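Local coordinates for HpcE (PDB 1WZO), which probably catalyses the isomerisation of 2-hydroxyhepta-2,4-diene-1,7-dioate and belongs to the fumarylacetoacetate hydrolase family, at the interface of chains A and B. Residues are numbered along the deposited sequence; one frame, centred on the assembly and turned at random. Chains: chain A/B, HpcE.

The interface of chains A and B. Residues chain A 50, 69-72; chain B 138-139, 143.
The ring of B:Phe139 carries this contact and meets chain A mainly with its edge. In the ring plane, at that edge, lie CB of A:Ala50 and the carbonyl oxygen of A:Ala69. The oxygen O of A:Ala69 is 3.5 Å from CE2 of B:Phe139. CD2 of B:Phe139 comes closer still to a carbonyl, 3.2 Å from O of A:Leu70, a carbon-oxygen approach and not a hydrogen bond. One face has the methyl CG2 of its own neighbour B:Thr138 above it, near the rim; B:Thr138 is poorly ordered. The ring of A:Phe71 has the backbone N of A:Ala50 at its edge, within chain A.

B:Phe139 points tip first at strand 46-50, with CZ 3.9 Å from CB of A:Ala50. Its CE2 packs at 3.9 Å against CB of A:Ala69. CG is anti to the carbonyl carbon, beside the backbone N (chi1 -57°), which turns the ring toward chain A. An alanine here would probably loosen the contact, because the ring that reaches the two alanine methyls and the carbonyls of A:Ala69 and A:Leu70 would be gone.

B:Ile143, the first residue of helix 143-146, comes alongside strand 69-73. Its chain is extended (chi2 167°), so the tip CD1 touches chain A. CD1 lies 3.8 Å from CB of A:Leu70 and 3.8 Å from CA of A:Phe71.

Within this patch no N or O of one chain comes within bonding reach of the other. Water 1 bridges them instead. It is 2.8 Å from the carbonyl O of A:Leu70. The backbone N of B:Ile143 reaches it over a long 3.3 Å, but nearly straight (171° at the hydrogen).

The patch fits a loop and a helix start of one subunit against two strands of the other. It recurs across the two-fold axis, and probably helps hold this pair of subunits together in the four-chain assembly.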
# COMPACT_ATOMS: atom_id res chain seq x y z
N ALA A 50 -11.49 -26.38 -0.49
CA ALA A 50 -12.22 -27.26 -1.39
C ALA A 50 -12.91 -28.37 -0.58
O ALA A 50 -12.58 -28.60 0.58
CB ALA A 50 -11.27 -27.88 -2.42
N ALA A 69 -8.75 -28.68 2.75
CA ALA A 69 -8.00 -28.68 1.49
C ALA A 69 -7.91 -27.23 1.01
O ALA A 69 -8.69 -26.78 0.17
CB ALA A 69 -8.72 -29.53 0.45
N LEU A 70 -6.92 -26.52 1.55
CA LEU A 70 -6.71 -25.11 1.23
C LEU A 70 -6.10 -24.84 -0.14
O LEU A 70 -5.29 -25.62 -0.63
CB LEU A 70 -5.79 -24.50 2.28
CG LEU A 70 -6.16 -24.62 3.76
CD1 LEU A 70 -5.00 -24.11 4.59
CD2 LEU A 70 -7.42 -23.82 4.05
N PHE A 71 -6.51 -23.73 -0.75
CA PHE A 71 -5.96 -23.31 -2.04
C PHE A 71 -5.96 -21.79 -2.08
O PHE A 71 -6.63 -21.13 -1.28
CB PHE A 71 -6.73 -23.90 -3.24
CG PHE A 71 -8.15 -23.43 -3.36
CD1 PHE A 71 -9.18 -24.14 -2.74
CD2 PHE A 71 -8.46 -22.28 -4.08
CE1 PHE A 71 -10.50 -23.71 -2.85
CE2 PHE A 71 -9.79 -21.85 -4.20
CZ PHE A 71 -10.81 -22.56 -3.58
N TRP A 72 -5.22 -21.24 -3.03
CA TRP A 72 -5.06 -19.80 -3.15
C TRP A 72 -5.76 -19.19 -4.35
O TRP A 72 -5.87 -19.82 -5.39
CB TRP A 72 -3.55 -19.50 -3.22
CG TRP A 72 -3.15 -18.12 -3.65
CD1 TRP A 72 -3.34 -16.96 -2.96
CD2 TRP A 72 -2.40 -17.78 -4.82
NE1 TRP A 72 -2.74 -15.91 -3.62
CE2 TRP A 72 -2.16 -16.39 -4.77
CE3 TRP A 72 -1.90 -18.51 -5.91
CZ2 TRP A 72 -1.44 -15.71 -5.76
CZ3 TRP A 72 -1.19 -17.84 -6.90
CH2 TRP A 72 -0.96 -16.45 -6.81
N THR B 138 -2.78 -34.00 -2.04
CA THR B 138 -3.89 -33.06 -2.19
C THR B 138 -3.27 -31.68 -2.34
O THR B 138 -2.65 -31.16 -1.41
CB THR B 138 -4.80 -33.06 -0.94
OG1 THR B 138 -5.25 -34.40 -0.66
CG2 THR B 138 -6.02 -32.17 -1.17
N PHE B 139 -3.43 -31.07 -3.52
CA PHE B 139 -2.86 -29.76 -3.79
C PHE B 139 -1.41 -29.75 -3.32
O PHE B 139 -0.99 -28.87 -2.57
CB PHE B 139 -3.63 -28.64 -3.08
CG PHE B 139 -5.09 -28.59 -3.45
CD1 PHE B 139 -5.53 -29.01 -4.70
CD2 PHE B 139 -6.03 -28.10 -2.54
CE1 PHE B 139 -6.88 -28.94 -5.05
CE2 PHE B 139 -7.38 -28.02 -2.87
CZ PHE B 139 -7.81 -28.44 -4.13
N ILE B 143 -0.34 -26.10 1.40
CA ILE B 143 -0.03 -24.79 1.95
C ILE B 143 0.50 -24.95 3.37
O ILE B 143 1.41 -24.24 3.79
CB ILE B 143 -1.30 -23.90 1.91
CG1 ILE B 143 -1.59 -23.53 0.45
CG2 ILE B 143 -1.12 -22.67 2.78
CD1 ILE B 143 -2.96 -22.92 0.21
O HOH W 1 -3.36 -27.10 0.68